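Local coordinates for protein L544 (Acanthamoeba polyphaga mimivirus, PDB 4AMQ) that probably acts as a nucleotidyl transferase of the virion, binding manganese and magnesium ions, and may be linked to transcription-coupled DNA repair, at residues 259-262 against 263-267; 312-315 against 316-319; 183-187 against 188-192; 84-87 against 88-92. One frame throughout, in Å; residues are numbered along the deposited sequence.

Contact 1 of 4, residues 259-262 against 263-267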
# COMPACT_ATOMS: atom_id res chain seq x y z
N PRO A 259 6.34 27.64 6.20
CA PRO A 259 4.87 27.64 6.28
C PRO A 259 4.21 27.93 4.93
O PRO A 259 3.42 27.12 4.45
CB PRO A 259 4.57 28.78 7.26
CG PRO A 259 5.79 29.65 7.22
CD PRO A 259 6.94 28.71 7.01
N THR A 260 4.55 29.06 4.33
CA THR A 260 3.92 29.49 3.09
C THR A 260 4.01 28.42 1.99
O THR A 260 3.02 28.10 1.35
CB THR A 260 4.54 30.80 2.57
OG1 THR A 260 4.51 31.78 3.62
CG2 THR A 260 3.76 31.32 1.37
N ILE A 261 5.21 27.88 1.79
CA ILE A 261 5.44 26.92 0.71
C ILE A 261 4.87 25.54 1.03
O ILE A 261 4.41 24.84 0.13
CB ILE A 261 6.93 26.82 0.35
CG1 ILE A 261 7.44 28.16 -0.16
CG2 ILE A 261 7.15 25.74 -0.70
CD1 ILE A 261 8.87 28.12 -0.67
N SER A 262 4.91 25.15 2.30
CA SER A 262 4.38 23.85 2.69
C SER A 262 2.85 23.81 2.56
O SER A 262 2.29 22.78 2.20
CB SER A 262 4.82 23.47 4.11
OG SER A 262 4.45 24.45 5.05
N LYS A 263 2.19 24.93 2.84
CA LYS A 263 0.75 25.05 2.63
C LYS A 263 0.40 24.90 1.15
O LYS A 263 -0.57 24.23 0.79
CB LYS A 263 0.23 26.40 3.12
CG LYS A 263 -0.20 26.43 4.59
CD LYS A 263 0.99 26.32 5.52
CE LYS A 263 0.59 26.48 6.98
NZ LYS A 263 1.77 26.23 7.87
N GLN A 264 1.18 25.55 0.29
CA GLN A 264 0.92 25.51 -1.13
C GLN A 264 1.13 24.10 -1.68
O GLN A 264 0.33 23.61 -2.46
CB GLN A 264 1.81 26.51 -1.87
CG GLN A 264 1.54 27.96 -1.46
CD GLN A 264 2.52 28.94 -2.07
OE1 GLN A 264 3.56 28.56 -2.61
NE2 GLN A 264 2.19 30.23 -2.00
N LEU A 265 2.21 23.46 -1.25
CA LEU A 265 2.50 22.10 -1.70
C LEU A 265 1.46 21.11 -1.19
O LEU A 265 1.06 20.20 -1.91
CB LEU A 265 3.92 21.68 -1.29
CG LEU A 265 5.02 22.18 -2.22
CD1 LEU A 265 6.40 21.81 -1.69
CD2 LEU A 265 4.82 21.62 -3.62
N GLU A 266 1.03 21.30 0.05
CA GLU A 266 -0.00 20.44 0.63
C GLU A 266 -1.30 20.58 -0.16
O GLU A 266 -1.97 19.59 -0.45
CB GLU A 266 -0.23 20.78 2.10
CG GLU A 266 -1.20 19.85 2.82
CD GLU A 266 -0.57 18.50 3.17
OE1 GLU A 266 0.54 18.21 2.69
OE2 GLU A 266 -1.19 17.74 3.94
N TYR A 267 -1.65 21.81 -0.51
CA TYR A 267 -2.84 22.06 -1.29
C TYR A 267 -2.76 21.38 -2.65
O TYR A 267 -3.70 20.71 -3.08
CB TYR A 267 -3.07 23.56 -1.48
CG TYR A 267 -4.21 23.87 -2.42
CD1 TYR A 267 -5.51 24.00 -1.95
CD2 TYR A 267 -3.99 24.01 -3.78
CE1 TYR A 267 -6.55 24.28 -2.81
CE2 TYR A 267 -5.02 24.29 -4.65
CZ TYR A 267 -6.30 24.42 -4.16
OH TYR A 267 -7.34 24.69 -5.03

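Contact 2 of 4, residues 312-315 against 316-319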
# COMPACT_ATOMS: atom_id res chain seq x y z
N ARG A 312 -14.52 10.57 -13.80
CA ARG A 312 -15.06 11.64 -14.64
C ARG A 312 -14.72 13.01 -14.08
O ARG A 312 -14.83 14.02 -14.77
CB ARG A 312 -16.57 11.49 -14.79
CG ARG A 312 -17.02 10.18 -15.42
CD ARG A 312 -18.49 9.93 -15.18
NE ARG A 312 -18.93 8.69 -15.82
CZ ARG A 312 -19.27 8.59 -17.10
NH1 ARG A 312 -19.23 9.66 -17.88
NH2 ARG A 312 -19.65 7.42 -17.60
N LYS A 313 -14.30 13.04 -12.81
CA LYS A 313 -13.92 14.29 -12.17
C LYS A 313 -12.49 14.69 -12.55
O LYS A 313 -12.09 15.84 -12.38
CB LYS A 313 -14.03 14.18 -10.65
CG LYS A 313 -15.40 13.73 -10.15
CD LYS A 313 -15.56 14.07 -8.67
CE LYS A 313 -16.90 13.61 -8.13
NZ LYS A 313 -16.92 12.15 -7.84
N LEU A 314 -11.74 13.73 -13.08
CA LEU A 314 -10.36 13.97 -13.47
C LEU A 314 -10.27 14.63 -14.84
O LEU A 314 -11.27 14.75 -15.55
CB LEU A 314 -9.57 12.65 -13.49
CG LEU A 314 -9.50 11.86 -12.19
CD1 LEU A 314 -8.56 10.68 -12.36
CD2 LEU A 314 -9.03 12.75 -11.04
N ASN A 315 -9.07 15.07 -15.21
CA ASN A 315 -8.83 15.66 -16.51
C ASN A 315 -7.70 14.96 -17.26
O ASN A 315 -6.71 14.56 -16.65
CB ASN A 315 -8.53 17.16 -16.37
CG ASN A 315 -9.69 17.94 -15.77
OD1 ASN A 315 -9.57 18.48 -14.67
ND2 ASN A 315 -10.80 17.99 -16.48
N GLY A 316 -7.85 14.81 -18.57
CA GLY A 316 -6.82 14.21 -19.40
C GLY A 316 -6.88 12.69 -19.47
O GLY A 316 -5.93 12.05 -19.90
N ILE A 317 -8.01 12.12 -19.05
CA ILE A 317 -8.15 10.67 -19.01
C ILE A 317 -8.71 10.12 -20.31
O ILE A 317 -9.69 10.65 -20.85
CB ILE A 317 -9.03 10.22 -17.82
CG1 ILE A 317 -8.43 10.69 -16.50
CG2 ILE A 317 -9.18 8.70 -17.80
CD1 ILE A 317 -7.03 10.18 -16.27
N ASP A 318 -8.09 9.06 -20.82
CA ASP A 318 -8.61 8.37 -22.00
C ASP A 318 -9.89 7.64 -21.63
O ASP A 318 -9.85 6.50 -21.17
CB ASP A 318 -7.57 7.39 -22.54
CG ASP A 318 -8.05 6.65 -23.76
OD1 ASP A 318 -9.06 7.09 -24.36
OD2 ASP A 318 -7.42 5.64 -24.14
N MET A 319 -11.03 8.29 -21.83
CA MET A 319 -12.32 7.73 -21.44
C MET A 319 -12.71 6.48 -22.23
O MET A 319 -13.72 5.84 -21.92
CB MET A 319 -13.42 8.79 -21.53
CG MET A 319 -13.30 9.88 -20.47
SD MET A 319 -13.37 9.22 -18.80
CE MET A 319 -15.08 8.68 -18.72

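Contact 3 of 4, residues 183-187 against 188-192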
# COMPACT_ATOMS: atom_id res chain seq x y z
N ILE A 183 10.56 -25.31 2.03
CA ILE A 183 11.07 -25.05 3.37
C ILE A 183 9.93 -24.76 4.35
O ILE A 183 9.06 -23.93 4.08
CB ILE A 183 12.07 -23.87 3.39
CG1 ILE A 183 13.16 -24.09 2.34
CG2 ILE A 183 12.67 -23.70 4.78
CD1 ILE A 183 13.88 -25.42 2.46
N GLU A 184 9.94 -25.44 5.49
CA GLU A 184 8.89 -25.29 6.49
C GLU A 184 9.26 -24.24 7.54
O GLU A 184 10.42 -24.12 7.92
CB GLU A 184 8.62 -26.64 7.17
CG GLU A 184 9.88 -27.33 7.71
CD GLU A 184 10.62 -28.14 6.66
OE1 GLU A 184 10.23 -29.31 6.42
OE2 GLU A 184 11.58 -27.62 6.06
N VAL A 185 8.27 -23.49 8.00
CA VAL A 185 8.50 -22.47 9.02
C VAL A 185 7.29 -22.34 9.94
O VAL A 185 6.15 -22.51 9.49
CB VAL A 185 8.83 -21.11 8.40
CG1 VAL A 185 7.55 -20.43 7.92
CG2 VAL A 185 9.55 -20.23 9.40
N SER A 186 7.53 -22.05 11.21
CA SER A 186 6.45 -21.96 12.19
C SER A 186 6.29 -20.55 12.73
O SER A 186 7.27 -19.82 12.91
CB SER A 186 6.68 -22.95 13.33
OG SER A 186 5.71 -22.78 14.35
N PHE A 187 5.05 -20.16 13.00
CA PHE A 187 4.74 -18.78 13.37
C PHE A 187 5.29 -18.40 14.74
O PHE A 187 5.73 -17.28 14.94
CB PHE A 187 3.23 -18.55 13.33
CG PHE A 187 2.84 -17.11 13.48
CD1 PHE A 187 2.84 -16.26 12.39
CD2 PHE A 187 2.48 -16.60 14.71
CE1 PHE A 187 2.48 -14.93 12.52
CE2 PHE A 187 2.12 -15.28 14.86
CZ PHE A 187 2.12 -14.44 13.76
N GLN A 188 5.25 -19.34 15.68
CA GLN A 188 5.77 -19.07 17.01
C GLN A 188 7.26 -18.72 16.96
O GLN A 188 7.71 -17.81 17.67
CB GLN A 188 5.53 -20.26 17.94
CG GLN A 188 6.02 -20.03 19.35
CD GLN A 188 5.51 -18.72 19.93
OE1 GLN A 188 4.31 -18.45 19.90
NE2 GLN A 188 6.42 -17.91 20.45
N ASP A 189 8.02 -19.42 16.12
CA ASP A 189 9.45 -19.16 15.98
C ASP A 189 9.65 -17.73 15.51
O ASP A 189 10.51 -17.00 16.02
CB ASP A 189 10.08 -20.11 14.97
CG ASP A 189 10.24 -21.53 15.50
OD1 ASP A 189 9.74 -21.81 16.61
OD2 ASP A 189 10.85 -22.36 14.79
N VAL A 190 8.85 -17.32 14.53
CA VAL A 190 8.97 -16.00 13.93
C VAL A 190 8.70 -14.86 14.92
O VAL A 190 9.44 -13.88 14.96
CB VAL A 190 8.05 -15.85 12.70
CG1 VAL A 190 8.04 -14.42 12.22
CG2 VAL A 190 8.51 -16.79 11.59
N VAL A 191 7.64 -14.99 15.72
CA VAL A 191 7.35 -13.97 16.73
C VAL A 191 8.44 -13.88 17.79
O VAL A 191 8.72 -12.80 18.31
CB VAL A 191 5.97 -14.20 17.40
CG1 VAL A 191 5.62 -15.67 17.43
CG2 VAL A 191 5.97 -13.61 18.81
N LYS A 192 9.06 -15.02 18.11
CA LYS A 192 10.10 -15.05 19.12
C LYS A 192 11.37 -14.36 18.63
O LYS A 192 12.12 -13.78 19.41
CB LYS A 192 10.42 -16.49 19.53
CG LYS A 192 11.30 -16.61 20.77
CD LYS A 192 10.61 -16.01 21.99
CE LYS A 192 11.55 -15.94 23.18
NZ LYS A 192 10.90 -15.31 24.37
O HOH W 1 10.38 -22.19 12.18

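Contact 4 of 4, residues 84-87 against 88-92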
# COMPACT_ATOMS: atom_id res chain seq x y z
N GLN A 84 -1.82 -15.99 20.24
CA GLN A 84 -3.19 -16.33 20.58
C GLN A 84 -4.14 -15.14 20.43
O GLN A 84 -5.32 -15.31 20.11
CB GLN A 84 -3.27 -16.91 21.99
CG GLN A 84 -4.68 -17.31 22.43
CD GLN A 84 -5.30 -18.35 21.52
OE1 GLN A 84 -4.62 -19.25 21.03
NE2 GLN A 84 -6.60 -18.22 21.29
N ARG A 85 -3.63 -13.93 20.66
CA ARG A 85 -4.43 -12.72 20.47
C ARG A 85 -4.70 -12.45 18.99
O ARG A 85 -5.73 -11.89 18.63
CB ARG A 85 -3.75 -11.52 21.13
CG ARG A 85 -4.39 -10.17 20.80
CD ARG A 85 -5.87 -10.11 21.19
NE ARG A 85 -6.44 -8.80 20.93
CZ ARG A 85 -7.75 -8.54 20.87
NH1 ARG A 85 -8.62 -9.52 21.06
NH2 ARG A 85 -8.18 -7.31 20.63
N ILE A 86 -3.76 -12.83 18.13
CA ILE A 86 -3.93 -12.68 16.69
C ILE A 86 -4.95 -13.71 16.20
O ILE A 86 -5.77 -13.42 15.33
CB ILE A 86 -2.60 -12.84 15.93
CG1 ILE A 86 -1.58 -11.82 16.43
CG2 ILE A 86 -2.82 -12.67 14.43
CD1 ILE A 86 -2.09 -10.39 16.43
N VAL A 87 -4.89 -14.90 16.78
CA VAL A 87 -5.86 -15.94 16.48
C VAL A 87 -7.26 -15.47 16.86
O VAL A 87 -8.22 -15.67 16.11
CB VAL A 87 -5.53 -17.26 17.20
CG1 VAL A 87 -6.72 -18.21 17.17
CG2 VAL A 87 -4.31 -17.91 16.57
N ASP A 88 -7.38 -14.85 18.03
CA ASP A 88 -8.66 -14.31 18.48
C ASP A 88 -9.18 -13.26 17.51
O ASP A 88 -10.36 -13.27 17.15
CB ASP A 88 -8.53 -13.73 19.89
CG ASP A 88 -8.24 -14.79 20.94
OD1 ASP A 88 -8.00 -15.95 20.55
OD2 ASP A 88 -8.23 -14.45 22.14
N LEU A 89 -8.31 -12.35 17.08
CA LEU A 89 -8.69 -11.34 16.10
C LEU A 89 -9.20 -11.99 14.82
O LEU A 89 -10.27 -11.64 14.32
CB LEU A 89 -7.51 -10.42 15.80
CG LEU A 89 -7.24 -9.31 16.82
CD1 LEU A 89 -5.95 -8.57 16.50
CD2 LEU A 89 -8.42 -8.35 16.88
N ILE A 90 -8.44 -12.93 14.29
CA ILE A 90 -8.81 -13.61 13.06
C ILE A 90 -10.19 -14.26 13.17
O ILE A 90 -11.03 -14.06 12.30
CB ILE A 90 -7.75 -14.64 12.63
CG1 ILE A 90 -6.43 -13.93 12.31
CG2 ILE A 90 -8.23 -15.45 11.43
CD1 ILE A 90 -5.30 -14.85 11.88
N ASN A 91 -10.42 -15.01 14.24
CA ASN A 91 -11.70 -15.69 14.43
C ASN A 91 -12.88 -14.74 14.57
O ASN A 91 -14.00 -15.06 14.16
CB ASN A 91 -11.64 -16.64 15.63
CG ASN A 91 -10.82 -17.89 15.36
OD1 ASN A 91 -10.14 -18.40 16.24
ND2 ASN A 91 -10.88 -18.37 14.13
N SER A 92 -12.64 -13.57 15.15
CA SER A 92 -13.70 -12.59 15.36
C SER A 92 -14.12 -11.95 14.04
O SER A 92 -15.12 -11.24 13.99
CB SER A 92 -13.25 -11.51 16.33
OG SER A 92 -12.28 -10.66 15.73
O HOH W 2 -8.34 -12.00 22.76

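Contact 1 of 4, residues 259-262 against 263-267
Ile261 and Leu265, one turn apart on the same alpha helix, are joined through both backbone and side chain. Among the hydrogen bonds, Leu265 N gives to Ile261 O over 2.9 Å with an N-H...O angle of 162°, and Glu266 N reaches Ser262 O at the same length, 2.9 Å. These are ordinary i to i+4 helix bonds. One step earlier the ladder slackens, since the bond from Gln264 N to Thr260 O is weak at 3.3 Å.

The apolar contact is made by the first pair. Ile261 CG2 lies 4.1 Å from Leu265 CD1, with the two side chains alongside each other and directed the same way; a chi1 of -62° puts that methyl opposite Ile261 N. A separate methyl-to-amide contact joins Thr260 and Gln264, again side by side, with Thr260 CG2 and Gln264 NE2 3.9 Å apart. The course of the Lys263 chain beside Pro259 is doubtful, because the model is too tight there.

The polar ends find partners beyond these two turns: Ser262 OG bonds to Asp258 O, and the Glu266 carboxylate divides its oxygens between salt bridges to Arg252 and Arg59. Helix 259-272 is set against helix 334-368, where Tyr367 touches both Ile261 and Leu265 and its OH bonds to Gln264 OE1, while Phe255 and Ile370 from adjoining loops touch Ile261.

Contact 2 of 4, residues 312-315 against 316-319
Gly316 makes the turn that brings Ile317 CG1 against Leu314 CB. Its backbone is left-handed, phi 86° and psi 15°, and having no side chain it adopts these angles without pressing a beta carbon onto Asn315 O. The chain swings round here: Leu314 CA and Ile317 CA are only 6.8 Å apart. The two segments share no hydrogen bond. Asn315 is instead held from outside, its N by Tyr276 OH and its O by Ser355 OG.

Ile317 makes the main apolar contact. Its CG1 branch approaches Leu314 at a slant, 3.8 Å from Leu314 CB and 4.1 Å from Leu314 CD1. The chi1 of Ile317, -59°, places CG1 near its own backbone N, on the side facing Leu314. Each partner also has its own helix: Leu314 packs on Leu275 and Leu279 of helix 274-292, Ile317 on Leu348 and Ile352 of helix 334-368.

The segment is thus the connection of a helix-loop-helix unit, leading from helix 297-311 to helix 319-331 within the helical part of the protein. Asp318 stands at the N-cap of the second helix, and its OD1 caps Asn320 N in the first turn.

Met319 reaches back to Arg312. Bent at both chi2 and chi3, its chain turns CE toward Arg312 and meets that extended side chain at about a right angle. Met319 CE is 4.1 Å from Arg312 CG and lies loosely over one face of the guanidinium, 4.5 Å from Arg312 CZ; Arg312 also touches a crystal neighbour, which may influence its pose.

Contact 3 of 4, residues 183-187 against 188-192
Val185 and Val190 touch across a strand-to-helix junction, in which strand 184-186 of a two-stranded antiparallel sheet runs into helix 187-192 with Ser186 at the N-cap. The axes of strand 184-186 and helix 188-192 make an angle of 62°, and Val185 CG2 meets Val190 CG2 at 4.2 Å across the bend. Both valines also touch Trp167 of strand 164-167.

Ser186 starts the helix through its backbone. Its N-H is donated to a water 3.0 Å from Ser186 N, and that water donates to Asp189 OD2 at 2.7 Å. In a capping box the residue at the place of Asp189 would take the N-cap N-H directly; here water mediates. Ser186 O accepts a weak bond from Val190 N, 3.4 Å long, whereas Ser186 OG bonds to Gly175 O, just ahead of the partner strand 176-178.

Phe187 begins the regular ladder: Val191 N gives to Phe187 O over 3.1 Å, at an N-H...O angle of 165°. The Phe187 ring stacks edge-to-face with Trp167. Val191 is less relaxed, its chi1 of 29° departing from a staggered position, and its CG1 is squeezed to 3.0 Å from Phe187 O.

Contact 4 of 4, residues 84-87 against 88-92
Ile86 and Ile90 form the tight side of this contact, one turn apart on helix 82-93. Ile86 CG2 is 4.2 Å from Ile90 CD1, and Ile86 CD1 reaches Leu89 CD1 at 4.3 Å, giving a continuous band of branched side chains. The backbone beneath is equally regular: Ile90 N binds Ile86 O over 2.9 Å, one of four consecutive i to i+4 bonds whose acceptors run from Gln84 to Val87.

The other flank is polar and reaches the solvent at the exposed Gln84; it is joined by one weak bond and a water bridge. Gln84, bent at chi2 (59°), folds its amide toward Asp88, and NE2 comes 2.8 Å from Asp88 OD1. Despite that length the bond is weak, with an N-H...O angle of 122°, and the amide and carboxylate planes are 69° apart. The charged atoms of Arg85 and Asp88 do not touch directly. A water fills the link, accepting from Arg85 NH1 at 3.0 Å and donating to Asp88 OD2 at 2.5 Å.

Arg85 borders both flanks. Leu89 CD2 lies over one face of its guanidinium, toward the rim and 3.9 Å from Arg85 NH2. Arg85 NE bonds to Val44 O, which helps fix how the flat group is turned.

Ile86 and Leu89 rest on Val44 in a loop, while Val87 and Ile90 pack on Leu173 of helix 169-174; the side chain of Ile90 is about 8 Å from the bound magnesium ion, which Phe93, at the end of this same helix, helps to hold.

In the fold
From the N terminus the chain meets contact 4 first, then contacts 3, 1 and 2. They follow in series, and none nests within or crosses another. Contacts 4 and 1 are turns within single helices; contact 3 closes a strand-to-helix bend and contact 2 a helix-to-helix loop. Contacts 4 and 3 belong to the nucleotidyltransferase part, their centres about 17 Å apart, and helix 82-93 meets helix 187-192 through Ile82 and Tyr83. Contacts 1 and 2, centres about 26 Å apart, lie in the helical part, and both pack on helix 334-368. The two pairs occupy opposite sides of the chain's centre, 43 to 48 Å apart between centres.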